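PDB 5BPZ: Anapc5 protein from Xenopus laevis, which serves as subunit Apc5 of the anaphase-promoting complex, the large ubiquitin ligase of the cell cycle, represented here by its all-helical N-terminal domain. Local coordinates for residues 31-37 / 65-71; 95-100 / 156-160; 106-110 / 137-141. One frame throughout, in Å; residues are numbered along the deposited sequence.

Interaction 1 of 3, residues 31-37 / 65-71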
ATOM      1  N   THR A  31       9.601   1.267  -0.970  1.00 50.17           N
ATOM      2  CA  THR A  31       9.653   1.830   0.382  1.00 47.55           C
ATOM      3  C   THR A  31       8.356   1.517   1.158  1.00 46.88           C
ATOM      4  O   THR A  31       7.357   1.174   0.520  1.00 44.73           O
ATOM      5  CB  THR A  31       9.881   3.358   0.322  1.00 50.93           C
ATOM      6  OG1 THR A  31       8.854   3.962  -0.459  1.00 47.62           O
ATOM      7  CG2 THR A  31      11.264   3.749  -0.198  1.00 50.49           C
ATOM      8  N   PRO A  32       8.323   1.680   2.516  1.00 41.77           N
ATOM      9  CA  PRO A  32       7.060   1.456   3.257  1.00 39.41           C
ATOM     10  C   PRO A  32       5.869   2.306   2.773  1.00 40.32           C
ATOM     11  O   PRO A  32       4.732   1.841   2.856  1.00 38.79           O
ATOM     12  CB  PRO A  32       7.426   1.769   4.709  1.00 40.90           C
ATOM     13  CG  PRO A  32       8.904   1.704   4.778  1.00 46.68           C
ATOM     14  CD  PRO A  32       9.422   2.070   3.430  1.00 43.13           C
ATOM     15  N   TYR A  33       6.119   3.521   2.236  1.00 36.17           N
ATOM     16  CA  TYR A  33       5.056   4.359   1.664  1.00 35.20           C
ATOM     17  C   TYR A  33       4.459   3.671   0.419  1.00 37.54           C
ATOM     18  O   TYR A  33       3.233   3.643   0.258  1.00 35.60           O
ATOM     19  CB  TYR A  33       5.575   5.765   1.286  1.00 36.60           C
ATOM     20  CG  TYR A  33       4.616   6.520   0.391  1.00 37.61           C
ATOM     21  CD1 TYR A  33       3.456   7.093   0.906  1.00 38.22           C
ATOM     22  CD2 TYR A  33       4.836   6.610  -0.980  1.00 38.97           C
ATOM     23  CE1 TYR A  33       2.547   7.747   0.081  1.00 37.48           C
ATOM     24  CE2 TYR A  33       3.927   7.259  -1.818  1.00 39.64           C
ATOM     25  CZ  TYR A  33       2.792   7.840  -1.278  1.00 42.29           C
ATOM     26  OH  TYR A  33       1.889   8.479  -2.087  1.00 40.89           O
ATOM     27  N   LYS A  34       5.339   3.147  -0.466  1.00 34.33           N
ATOM     28  CA  LYS A  34       4.951   2.468  -1.710  1.00 34.25           C
ATOM     29  C   LYS A  34       4.132   1.214  -1.402  1.00 37.03           C
ATOM     30  O   LYS A  34       3.167   0.948  -2.109  1.00 36.06           O
ATOM     31  CB  LYS A  34       6.183   2.112  -2.565  1.00 38.47           C
ATOM     32  CG  LYS A  34       6.974   3.316  -3.076  1.00 51.24           C
ATOM     33  CD  LYS A  34       6.570   3.752  -4.475  1.00 61.69           C
ATOM     34  CE  LYS A  34       7.710   4.395  -5.234  1.00 74.45           C
ATOM     35  NZ  LYS A  34       8.108   5.710  -4.665  1.00 88.95           N
ATOM     36  N   ILE A  35       4.490   0.482  -0.318  1.00 34.18           N
ATOM     37  CA  ILE A  35       3.790  -0.717   0.179  1.00 33.67           C
ATOM     38  C   ILE A  35       2.375  -0.317   0.610  1.00 34.76           C
ATOM     39  O   ILE A  35       1.396  -0.982   0.257  1.00 34.79           O
ATOM     40  CB  ILE A  35       4.594  -1.382   1.335  1.00 36.90           C
ATOM     41  CG1 ILE A  35       5.892  -2.042   0.797  1.00 38.36           C
ATOM     42  CG2 ILE A  35       3.741  -2.400   2.101  1.00 37.31           C
ATOM     43  CD1 ILE A  35       6.962  -2.438   1.921  1.00 39.15           C
ATOM     44  N   SER A  36       2.279   0.806   1.327  1.00 29.31           N
ATOM     45  CA  SER A  36       1.027   1.382   1.813  1.00 27.89           C
ATOM     46  C   SER A  36       0.097   1.772   0.652  1.00 31.68           C
ATOM     47  O   SER A  36      -1.117   1.596   0.740  1.00 30.65           O
ATOM     48  CB  SER A  36       1.335   2.563   2.721  1.00 28.86           C
ATOM     49  OG  SER A  36       2.177   2.134   3.781  1.00 33.80           O
ATOM     50  N   VAL A  37       0.680   2.232  -0.460  1.00 30.60           N
ATOM     51  CA  VAL A  37      -0.056   2.570  -1.684  1.00 30.27           C
ATOM     52  C   VAL A  37      -0.587   1.275  -2.338  1.00 34.74           C
ATOM     53  O   VAL A  37      -1.740   1.236  -2.771  1.00 33.76           O
ATOM     54  CB  VAL A  37       0.773   3.456  -2.643  1.00 34.04           C
ATOM     55  CG1 VAL A  37       0.049   3.654  -3.973  1.00 33.62           C
ATOM     56  CG2 VAL A  37       1.065   4.810  -1.996  1.00 34.00           C
ATOM     57  N   LEU A  65      -0.795   9.838  -5.897  1.00 38.67           N
ATOM     58  CA  LEU A  65      -0.148   9.080  -4.822  1.00 37.14           C
ATOM     59  C   LEU A  65       0.887   8.084  -5.376  1.00 43.61           C
ATOM     60  O   LEU A  65       1.875   7.782  -4.707  1.00 42.49           O
ATOM     61  CB  LEU A  65      -1.180   8.327  -3.971  1.00 34.88           C
ATOM     62  CG  LEU A  65      -2.142   9.170  -3.122  1.00 39.75           C
ATOM     63  CD1 LEU A  65      -3.157   8.283  -2.413  1.00 37.43           C
ATOM     64  CD2 LEU A  65      -1.392  10.038  -2.091  1.00 41.30           C
ATOM     65  N   LEU A  66       0.642   7.583  -6.595  1.00 42.24           N
ATOM     66  CA  LEU A  66       1.480   6.615  -7.295  1.00 44.02           C
ATOM     67  C   LEU A  66       2.668   7.315  -7.950  1.00 51.92           C
ATOM     68  O   LEU A  66       3.740   6.726  -8.095  1.00 52.07           O
ATOM     69  CB  LEU A  66       0.632   5.920  -8.377  1.00 44.63           C
ATOM     70  CG  LEU A  66      -0.205   4.694  -7.982  1.00 48.19           C
ATOM     71  CD1 LEU A  66      -1.355   5.045  -7.035  1.00 46.72           C
ATOM     72  CD2 LEU A  66      -0.809   4.069  -9.207  1.00 52.71           C
ATOM     73  N   GLN A  67       2.465   8.577  -8.334  1.00 51.68           N
ATOM     74  CA  GLN A  67       3.429   9.419  -9.038  1.00 55.44           C
ATOM     75  C   GLN A  67       4.241  10.369  -8.138  1.00 60.36           C
ATOM     76  O   GLN A  67       5.346  10.763  -8.510  1.00 63.34           O
ATOM     77  CB  GLN A  67       2.697  10.219 -10.136  1.00 58.87           C
ATOM     78  CG  GLN A  67       2.018   9.336 -11.185  1.00 75.56           C
ATOM     79  CD  GLN A  67       1.092  10.110 -12.088  1.00 99.57           C
ATOM     80  OE1 GLN A  67      -0.129  10.137 -11.889  1.00 93.54           O
ATOM     81  NE2 GLN A  67       1.646  10.732 -13.121  1.00 96.73           N
ATOM     82  N   GLY A  68       3.681  10.739  -6.992  1.00 54.48           N
ATOM     83  CA  GLY A  68       4.284  11.697  -6.072  1.00 54.96           C
ATOM     84  C   GLY A  68       5.406  11.188  -5.187  1.00 57.68           C
ATOM     85  O   GLY A  68       5.788  10.014  -5.268  1.00 56.90           O
ATOM     86  N   PRO A  69       5.961  12.068  -4.320  1.00 53.33           N
ATOM     87  CA  PRO A  69       7.035  11.618  -3.416  1.00 52.39           C
ATOM     88  C   PRO A  69       6.478  10.897  -2.191  1.00 51.22           C
ATOM     89  O   PRO A  69       5.270  10.923  -1.958  1.00 47.64           O
ATOM     90  CB  PRO A  69       7.766  12.912  -3.045  1.00 56.97           C
ATOM     91  CG  PRO A  69       6.801  14.020  -3.328  1.00 62.71           C
ATOM     92  CD  PRO A  69       5.610  13.484  -4.083  1.00 56.32           C
ATOM     93  N   ASP A  70       7.360  10.235  -1.419  1.00 47.06           N
ATOM     94  CA  ASP A  70       6.986   9.504  -0.207  1.00 43.73           C
ATOM     95  C   ASP A  70       6.481  10.463   0.855  1.00 45.04           C
ATOM     96  O   ASP A  70       6.962  11.591   0.953  1.00 46.43           O
ATOM     97  CB  ASP A  70       8.190   8.713   0.348  1.00 46.47           C
ATOM     98  CG  ASP A  70       8.508   7.399  -0.357  1.00 54.01           C
ATOM     99  OD1 ASP A  70       8.115   7.239  -1.539  1.00 51.98           O
ATOM    100  OD2 ASP A  70       9.167   6.546   0.262  1.00 62.31           O
ATOM    101  N   MET A  71       5.498  10.020   1.632  1.00 38.17           N
ATOM    102  CA  MET A  71       4.948  10.798   2.741  1.00 37.28           C
ATOM    103  C   MET A  71       4.765   9.854   3.930  1.00 39.40           C
ATOM    104  O   MET A  71       4.837   8.645   3.753  1.00 37.88           O
ATOM    105  CB  MET A  71       3.615  11.478   2.336  1.00 38.42           C
ATOM    106  CG  MET A  71       2.463  10.502   2.151  1.00 38.46           C
ATOM    107  SD  MET A  71       0.925  11.222   1.531  1.00 41.25           S
ATOM    108  CE  MET A  71       1.483  11.994   0.027  1.00 38.74           C
TER
HETATM  109  O   HOH W   1       8.393   5.283   2.973  1.00 39.54           O
HETATM  110  O   HOH W   2       2.831  10.942  -3.059  1.00 44.54           O

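Interaction 2 of 3, residues 95-100 / 156-160. With EDO (1,2-ethanediol), chain B.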
ATOM      1  N   ILE A  95      -1.648  -2.522   7.360  1.00 38.32           N
ATOM      2  CA  ILE A  95      -0.241  -2.177   7.576  1.00 37.89           C
ATOM      3  C   ILE A  95       0.115  -2.512   9.020  1.00 43.89           C
ATOM      4  O   ILE A  95       1.112  -3.193   9.245  1.00 45.95           O
ATOM      5  CB  ILE A  95       0.071  -0.706   7.168  1.00 37.58           C
ATOM      6  CG1 ILE A  95      -0.049  -0.551   5.639  1.00 35.19           C
ATOM      7  CG2 ILE A  95       1.471  -0.259   7.658  1.00 37.39           C
ATOM      8  CD1 ILE A  95      -0.661   0.780   5.232  1.00 40.91           C
ATOM      9  N   LYS A  96      -0.759  -2.126   9.976  1.00 41.70           N
ATOM     10  CA  LYS A  96      -0.642  -2.429  11.409  1.00 45.02           C
ATOM     11  C   LYS A  96      -0.379  -3.931  11.652  1.00 52.96           C
ATOM     12  O   LYS A  96       0.541  -4.264  12.392  1.00 52.74           O
ATOM     13  CB  LYS A  96      -1.932  -2.003  12.145  1.00 49.21           C
ATOM     14  CG  LYS A  96      -1.919  -2.244  13.664  1.00 52.96           C
ATOM     15  CD  LYS A  96      -3.331  -2.255  14.217  1.00 62.26           C
ATOM     16  CE  LYS A  96      -3.527  -1.299  15.367  1.00 74.88           C
ATOM     17  NZ  LYS A  96      -2.836  -1.758  16.599  1.00 82.41           N
ATOM     18  N   LEU A  97      -1.180  -4.820  11.014  1.00 52.54           N
ATOM     19  CA  LEU A  97      -1.059  -6.276  11.152  1.00 56.83           C
ATOM     20  C   LEU A  97       0.210  -6.815  10.513  1.00 62.38           C
ATOM     21  O   LEU A  97       0.798  -7.757  11.036  1.00 65.98           O
ATOM     22  CB  LEU A  97      -2.303  -7.001  10.604  1.00 58.31           C
ATOM     23  CG  LEU A  97      -3.606  -6.761  11.374  1.00 64.45           C
ATOM     24  CD1 LEU A  97      -4.810  -7.057  10.508  1.00 64.57           C
ATOM     25  CD2 LEU A  97      -3.649  -7.543  12.681  1.00 70.31           C
ATOM     26  N   MET A  98       0.632  -6.217   9.387  1.00 56.67           N
ATOM     27  CA  MET A  98       1.865  -6.582   8.694  1.00 56.87           C
ATOM     28  C   MET A  98       3.073  -6.222   9.573  1.00 60.70           C
ATOM     29  O   MET A  98       3.967  -7.047   9.746  1.00 63.50           O
ATOM     30  CB  MET A  98       1.946  -5.852   7.355  1.00 56.07           C
ATOM     31  CG  MET A  98       2.025  -6.774   6.189  1.00 61.55           C
ATOM     32  SD  MET A  98       1.683  -5.908   4.656  1.00 62.72           S
ATOM     33  CE  MET A  98       3.250  -5.367   4.259  1.00 58.87           C
ATOM     34  N   ALA A  99       3.063  -5.001  10.154  1.00 53.87           N
ATOM     35  CA  ALA A  99       4.103  -4.466  11.038  1.00 53.38           C
ATOM     36  C   ALA A  99       4.147  -5.200  12.386  1.00 60.19           C
ATOM     37  O   ALA A  99       5.236  -5.447  12.907  1.00 61.54           O
ATOM     38  CB  ALA A  99       3.884  -2.973  11.253  1.00 50.80           C
ATOM     39  N   GLU A 100       2.973  -5.576  12.931  1.00 58.37           N
ATOM     40  CA  GLU A 100       2.859  -6.311  14.202  1.00 62.55           C
ATOM     41  C   GLU A 100       2.965  -7.834  14.015  1.00 71.18           C
ATOM     42  O   GLU A 100       2.876  -8.583  14.991  1.00 75.81           O
ATOM     43  CB  GLU A 100       1.588  -5.910  14.978  1.00 63.82           C
ATOM     44  CG  GLU A 100       1.691  -4.516  15.584  1.00 68.67           C
ATOM     45  CD  GLU A 100       0.481  -3.944  16.300  1.00 83.54           C
ATOM     46  OE1 GLU A 100      -0.450  -4.710  16.635  1.00 79.88           O
ATOM     47  OE2 GLU A 100       0.478  -2.716  16.546  1.00 69.97           O
ATOM     48  N   LEU A 156       9.371  -0.798   7.405  1.00 45.33           N
ATOM     49  CA  LEU A 156       7.914  -0.832   7.421  1.00 42.45           C
ATOM     50  C   LEU A 156       7.387  -0.787   8.848  1.00 44.06           C
ATOM     51  O   LEU A 156       6.413  -0.076   9.119  1.00 41.82           O
ATOM     52  CB  LEU A 156       7.389  -2.063   6.668  1.00 42.98           C
ATOM     53  CG  LEU A 156       5.873  -2.278   6.668  1.00 46.56           C
ATOM     54  CD1 LEU A 156       5.156  -1.254   5.793  1.00 44.86           C
ATOM     55  CD2 LEU A 156       5.545  -3.675   6.247  1.00 52.53           C
ATOM     56  N   GLN A 157       8.013  -1.559   9.747  1.00 42.41           N
ATOM     57  CA  GLN A 157       7.659  -1.578  11.167  1.00 42.11           C
ATOM     58  C   GLN A 157       7.869  -0.192  11.781  1.00 44.27           C
ATOM     59  O   GLN A 157       6.975   0.283  12.466  1.00 43.90           O
ATOM     60  CB  GLN A 157       8.469  -2.627  11.916  1.00 46.37           C
ATOM     61  CG  GLN A 157       8.059  -4.055  11.584  1.00 55.56           C
ATOM     62  CD  GLN A 157       8.907  -5.029  12.351  1.00 61.01           C
ATOM     63  OE1 GLN A 157      10.136  -5.024  12.256  1.00 59.09           O
ATOM     64  NE2 GLN A 157       8.266  -5.883  13.133  1.00 48.31           N
ATOM     65  N   GLN A 158       9.008   0.482  11.474  1.00 41.22           N
ATOM     66  CA  GLN A 158       9.330   1.841  11.950  1.00 40.80           C
ATOM     67  C   GLN A 158       8.353   2.869  11.371  1.00 43.36           C
ATOM     68  O   GLN A 158       7.987   3.817  12.061  1.00 43.92           O
ATOM     69  CB  GLN A 158      10.766   2.241  11.566  1.00 44.66           C
ATOM     70  CG  GLN A 158      11.864   1.507  12.323  1.00 59.85           C
ATOM     71  CD  GLN A 158      13.242   1.823  11.779  1.00 90.30           C
ATOM     72  OE1 GLN A 158      13.561   1.573  10.605  1.00 86.34           O
ATOM     73  NE2 GLN A 158      14.110   2.340  12.636  1.00 89.41           N
ATOM     74  N   TYR A 159       7.964   2.693  10.096  1.00 38.48           N
ATOM     75  CA  TYR A 159       7.006   3.547   9.380  1.00 36.55           C
ATOM     76  C   TYR A 159       5.670   3.506  10.101  1.00 40.54           C
ATOM     77  O   TYR A 159       5.104   4.557  10.373  1.00 40.73           O
ATOM     78  CB  TYR A 159       6.844   3.056   7.928  1.00 35.75           C
ATOM     79  CG  TYR A 159       5.985   3.927   7.030  1.00 35.33           C
ATOM     80  CD1 TYR A 159       6.433   5.175   6.604  1.00 37.21           C
ATOM     81  CD2 TYR A 159       4.791   3.444   6.493  1.00 34.46           C
ATOM     82  CE1 TYR A 159       5.678   5.953   5.729  1.00 37.29           C
ATOM     83  CE2 TYR A 159       4.044   4.201   5.588  1.00 34.71           C
ATOM     84  CZ  TYR A 159       4.485   5.462   5.223  1.00 39.25           C
ATOM     85  OH  TYR A 159       3.755   6.233   4.357  1.00 37.68           O
ATOM     86  N   PHE A 160       5.186   2.295  10.447  1.00 38.27           N
ATOM     87  CA  PHE A 160       3.931   2.144  11.179  1.00 37.68           C
ATOM     88  C   PHE A 160       4.048   2.689  12.605  1.00 39.34           C
ATOM     89  O   PHE A 160       3.137   3.375  13.064  1.00 38.15           O
ATOM     90  CB  PHE A 160       3.401   0.690  11.173  1.00 40.11           C
ATOM     91  CG  PHE A 160       2.131   0.585  11.984  1.00 41.74           C
ATOM     92  CD1 PHE A 160       0.937   1.113  11.505  1.00 44.47           C
ATOM     93  CD2 PHE A 160       2.153   0.067  13.273  1.00 44.56           C
ATOM     94  CE1 PHE A 160      -0.208   1.137  12.303  1.00 45.84           C
ATOM     95  CE2 PHE A 160       0.999   0.056  14.057  1.00 48.20           C
ATOM     96  CZ  PHE A 160      -0.167   0.617  13.576  1.00 46.40           C
TER
HETATM   97  C1  EDO B 201       4.707   7.763   9.860  1.00 47.09           C
HETATM   98  O1  EDO B 201       4.743   6.776   8.862  1.00 42.96           O
HETATM   99  C2  EDO B 201       3.290   8.261  10.129  1.00 48.88           C
HETATM  100  O2  EDO B 201       3.327   9.336  11.026  1.00 53.14           O

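Interaction 3 of 3, residues 106-110 / 137-141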
ATOM      1  N   MET A 106       4.771  -9.685   5.170  1.00 57.97           N
ATOM      2  CA  MET A 106       5.055  -8.721   4.108  1.00 53.89           C
ATOM      3  C   MET A 106       5.222  -9.478   2.785  1.00 59.44           C
ATOM      4  O   MET A 106       4.661  -9.056   1.779  1.00 56.96           O
ATOM      5  CB  MET A 106       6.300  -7.876   4.436  1.00 55.35           C
ATOM      6  CG  MET A 106       6.510  -6.708   3.473  1.00 55.10           C
ATOM      7  SD  MET A 106       8.063  -5.800   3.675  1.00 59.26           S
ATOM      8  CE  MET A 106       9.276  -7.093   3.170  1.00 61.76           C
ATOM      9  N   GLU A 107       5.952 -10.619   2.806  1.00 61.30           N
ATOM     10  CA  GLU A 107       6.196 -11.503   1.653  1.00 64.08           C
ATOM     11  C   GLU A 107       4.882 -12.092   1.120  1.00 68.32           C
ATOM     12  O   GLU A 107       4.705 -12.191  -0.097  1.00 68.91           O
ATOM     13  CB  GLU A 107       7.168 -12.642   2.025  1.00 71.27           C
ATOM     14  CG  GLU A 107       8.493 -12.179   2.611  1.00 79.50           C
ATOM     15  CD  GLU A 107       9.450 -13.291   2.991  1.00101.13           C
ATOM     16  OE1 GLU A 107       9.071 -14.152   3.818  1.00 94.29           O
ATOM     17  OE2 GLU A 107      10.597 -13.279   2.488  1.00 97.51           O
ATOM     18  N   GLN A 108       3.967 -12.476   2.035  1.00 64.70           N
ATOM     19  CA  GLN A 108       2.650 -13.025   1.713  1.00 65.02           C
ATOM     20  C   GLN A 108       1.758 -11.953   1.076  1.00 64.46           C
ATOM     21  O   GLN A 108       0.945 -12.285   0.219  1.00 65.14           O
ATOM     22  CB  GLN A 108       1.987 -13.617   2.962  1.00 68.63           C
ATOM     23  CG  GLN A 108       0.784 -14.515   2.672  1.00 94.30           C
ATOM     24  CD  GLN A 108       0.082 -14.967   3.930  1.00124.37           C
ATOM     25  OE1 GLN A 108       0.267 -14.409   5.020  1.00121.06           O
ATOM     26  NE2 GLN A 108      -0.755 -15.986   3.800  1.00121.73           N
ATOM     27  N   PHE A 109       1.908 -10.677   1.491  1.00 56.75           N
ATOM     28  CA  PHE A 109       1.148  -9.568   0.901  1.00 51.05           C
ATOM     29  C   PHE A 109       1.541  -9.406  -0.573  1.00 54.96           C
ATOM     30  O   PHE A 109       0.666  -9.229  -1.421  1.00 52.00           O
ATOM     31  CB  PHE A 109       1.341  -8.241   1.673  1.00 48.09           C
ATOM     32  CG  PHE A 109       0.837  -7.028   0.907  1.00 45.34           C
ATOM     33  CD1 PHE A 109      -0.526  -6.815   0.726  1.00 46.53           C
ATOM     34  CD2 PHE A 109       1.728  -6.146   0.304  1.00 45.71           C
ATOM     35  CE1 PHE A 109      -0.988  -5.727  -0.023  1.00 44.77           C
ATOM     36  CE2 PHE A 109       1.264  -5.055  -0.439  1.00 45.66           C
ATOM     37  CZ  PHE A 109      -0.092  -4.855  -0.599  1.00 42.79           C
ATOM     38  N   PHE A 110       2.855  -9.461  -0.861  1.00 54.79           N
ATOM     39  CA  PHE A 110       3.407  -9.344  -2.210  1.00 55.83           C
ATOM     40  C   PHE A 110       2.972 -10.493  -3.119  1.00 63.73           C
ATOM     41  O   PHE A 110       2.645 -10.239  -4.281  1.00 62.61           O
ATOM     42  CB  PHE A 110       4.938  -9.188  -2.173  1.00 59.01           C
ATOM     43  CG  PHE A 110       5.382  -7.757  -1.965  1.00 56.70           C
ATOM     44  CD1 PHE A 110       5.431  -6.865  -3.030  1.00 57.38           C
ATOM     45  CD2 PHE A 110       5.737  -7.298  -0.702  1.00 57.61           C
ATOM     46  CE1 PHE A 110       5.828  -5.538  -2.836  1.00 55.71           C
ATOM     47  CE2 PHE A 110       6.144  -5.974  -0.510  1.00 57.15           C
ATOM     48  CZ  PHE A 110       6.181  -5.102  -1.575  1.00 53.83           C
ATOM     49  N   MET A 137       6.545  -2.285  -8.977  1.00 45.91           N
ATOM     50  CA  MET A 137       6.727  -2.587  -7.548  1.00 44.77           C
ATOM     51  C   MET A 137       7.057  -4.065  -7.332  1.00 51.01           C
ATOM     52  O   MET A 137       7.987  -4.362  -6.583  1.00 50.30           O
ATOM     53  CB  MET A 137       5.521  -2.174  -6.692  1.00 45.38           C
ATOM     54  CG  MET A 137       5.450  -0.679  -6.409  1.00 48.99           C
ATOM     55  SD  MET A 137       6.879  -0.044  -5.483  1.00 55.03           S
ATOM     56  CE  MET A 137       7.695   0.936  -6.801  1.00 54.00           C
ATOM     57  N   ILE A 138       6.297  -4.989  -7.990  1.00 49.03           N
ATOM     58  CA  ILE A 138       6.497  -6.439  -7.890  1.00 51.32           C
ATOM     59  C   ILE A 138       7.851  -6.835  -8.500  1.00 57.73           C
ATOM     60  O   ILE A 138       8.527  -7.698  -7.939  1.00 59.53           O
ATOM     61  CB  ILE A 138       5.288  -7.276  -8.448  1.00 56.07           C
ATOM     62  CG1 ILE A 138       3.931  -6.898  -7.783  1.00 55.46           C
ATOM     63  CG2 ILE A 138       5.533  -8.803  -8.377  1.00 59.81           C
ATOM     64  CD1 ILE A 138       3.736  -7.233  -6.259  1.00 66.22           C
ATOM     65  N   LEU A 139       8.260  -6.191  -9.619  1.00 55.55           N
ATOM     66  CA  LEU A 139       9.554  -6.465 -10.255  1.00 57.97           C
ATOM     67  C   LEU A 139      10.705  -6.009  -9.362  1.00 61.54           C
ATOM     68  O   LEU A 139      11.586  -6.817  -9.075  1.00 63.61           O
ATOM     69  CB  LEU A 139       9.683  -5.824 -11.646  1.00 58.77           C
ATOM     70  CG  LEU A 139       8.952  -6.484 -12.818  1.00 65.01           C
ATOM     71  CD1 LEU A 139       9.031  -5.603 -14.051  1.00 65.76           C
ATOM     72  CD2 LEU A 139       9.520  -7.864 -13.143  1.00 70.89           C
ATOM     73  N   ALA A 140      10.683  -4.732  -8.890  1.00 55.46           N
ATOM     74  CA  ALA A 140      11.723  -4.185  -8.007  1.00 55.97           C
ATOM     75  C   ALA A 140      11.794  -4.956  -6.691  1.00 61.58           C
ATOM     76  O   ALA A 140      12.893  -5.119  -6.152  1.00 64.61           O
ATOM     77  CB  ALA A 140      11.498  -2.706  -7.752  1.00 54.82           C
ATOM     78  N   TYR A 141      10.637  -5.480  -6.209  1.00 56.50           N
ATOM     79  CA  TYR A 141      10.566  -6.313  -5.009  1.00 57.41           C
ATOM     80  C   TYR A 141      11.298  -7.632  -5.228  1.00 65.17           C
ATOM     81  O   TYR A 141      12.099  -8.004  -4.379  1.00 66.47           O
ATOM     82  CB  TYR A 141       9.112  -6.587  -4.560  1.00 56.64           C
ATOM     83  CG  TYR A 141       9.019  -7.503  -3.352  1.00 59.32           C
ATOM     84  CD1 TYR A 141       9.328  -7.040  -2.075  1.00 60.72           C
ATOM     85  CD2 TYR A 141       8.652  -8.840  -3.490  1.00 61.88           C
ATOM     86  CE1 TYR A 141       9.277  -7.884  -0.966  1.00 62.97           C
ATOM     87  CE2 TYR A 141       8.587  -9.691  -2.386  1.00 64.28           C
ATOM     88  CZ  TYR A 141       8.893  -9.205  -1.124  1.00 70.82           C
ATOM     89  OH  TYR A 141       8.830 -10.029  -0.028  1.00 73.12           O
TER

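Interaction 1 of 3, residues 31-37 / 65-71
The ring of Tyr-33 is sandwiched between loop 68-71 and its own helix. Over one face lie Asp-70 CA, in CH-pi contact 4.0 Å from the ring centroid, and Met-71 N; on the opposite face sits Val-37 CG2, displaced toward the rim. Near the ring plane, Tyr-33 OH donates to Leu-65 O at 2.7 Å, meeting a lone pair of that oxygen in the carbonyl plane, while a water links the same hydroxyl to Pro-69 O. Met-71 CG presses on Tyr-33 CE1 at 3.4 Å and its sulfur adds an oblique Met-aromatic contact. With CG anti to the backbone N (chi1 166°), the tyrosine ring reaches this loop. The carboxylate of Asp-70 is gripped at both oxygens: Thr-31 OG1 gives OD2 a 2.7 Å bond from the syn side, 24° out of plane, and Lys-34 NZ forms a weak salt bridge with OD1 at 3.5 Å. A second water joins Tyr-33 N to Asp-70 OD2, and the anion sits beside the start of helix 32-46, where the helix dipole would probably favour it. Thr-31 holds the N-cap position. The whole is a helical hairpin in which the loop leaving helix 52-67 closes on the N-terminus of helix 32-46.

Interaction 2 of 3, residues 95-100 / 156-160
Phe-160 and Lys-96 meet where two helices of this all-helical domain cross, helix 85-99 at its C-terminal end and helix 146-164, with their segment axes 9.2 Å apart and their directions 131° from each other. The aromatic part is a CH-pi contact: Lys-96 CA stands almost on the normal of the Phe-160 ring, 3.7 Å from its centroid, and Lys-96 CG reaches Phe-160 CZ at 3.4 Å. The phenylalanine gets under the lysine because its CG is anti to the backbone N (chi1 178°). Apolar contacts fill the rest. Ala-99 CB lies 3.7 Å from Phe-160 CB, the small residue letting the backbones close in, while the side chains of Met-98 and Leu-156 cross at about a right angle, with CE and CD2 in tight contact. Ile-95 CG2 touches both Leu-156 and Phe-160. Within segment 95-100, Lys-96 NZ and Glu-100 OE2 make a weak salt bridge at 3.5 Å. Tyr-159 O accepts a bond from an ethanediol, probably from the crystallisation liquor. A single hydrogen bond links the two segments: the extended chain of Gln-157 brings NE2 3.1 Å from Ala-99 O, nearly straight at 165° and in the planes of both amide and carbonyl.

Interaction 3 of 3, residues 106-110 / 137-141
Met-137 O accepts a 2.9 Å backbone bond from Tyr-141 N, part of the helical turn from which the tyrosine ring projects across to Phe-110. No hydrogen bond joins the two segments; their union rests on a face-to-face stack of Phe-110 and Tyr-141, with centroids 3.8 Å apart and planes only 2° from parallel. The stack is offset (parallel-displaced): Tyr-141 CD1 lies over the centre of the phenylalanine, and Phe-110 CG over the centre of the tyrosine. Reaching over from helix 129-142 takes the tyrosine's CG anti to its own N (chi1 177°). Ile-138 CD1 packs against the edge of Phe-110, 3.7 Å from CD1, and Met-106 CE approaches the edge of Tyr-141 at 4.2 Å from CE1. The phenol oxygen ends against aliphatic carbon, Tyr-141 OH being 3.4 Å from Glu-107 CG. Replacing Tyr-141 by an alanine would probably leave one face of Phe-110 without its stacking partner, Met-106 CE without the ring edge it touches, and a gap between the two helices. Phe-110 also packs on Leu-38 of helix 32-46, while Met-106 and Tyr-141 both reach Val-149 of helix 146-164, so the stack bridges helices 103-114 and 129-142 beside two more.

In the fold
The three contacts form a triangle, their centres 14 to 15 Å apart, and together they draw on six of the seven helices. Interaction 1 closes first along the chain; interaction 3 is then nested within the loop closed by interaction 2. Each touches the other two. Met-71 O and Tyr-159 OH, probably hydrogen-bonded, join interactions 1 and 2; Ile-35, on helix 32-46, packs on Phe-110 and Met-106 of interaction 3; and Met-98 meets Met-106 and Phe-109 where interactions 2 and 3 adjoin. Helix 32-46 packs against residues of both other contacts, and distant parts of the sequence are bound into one compact N-terminal domain of Apc5.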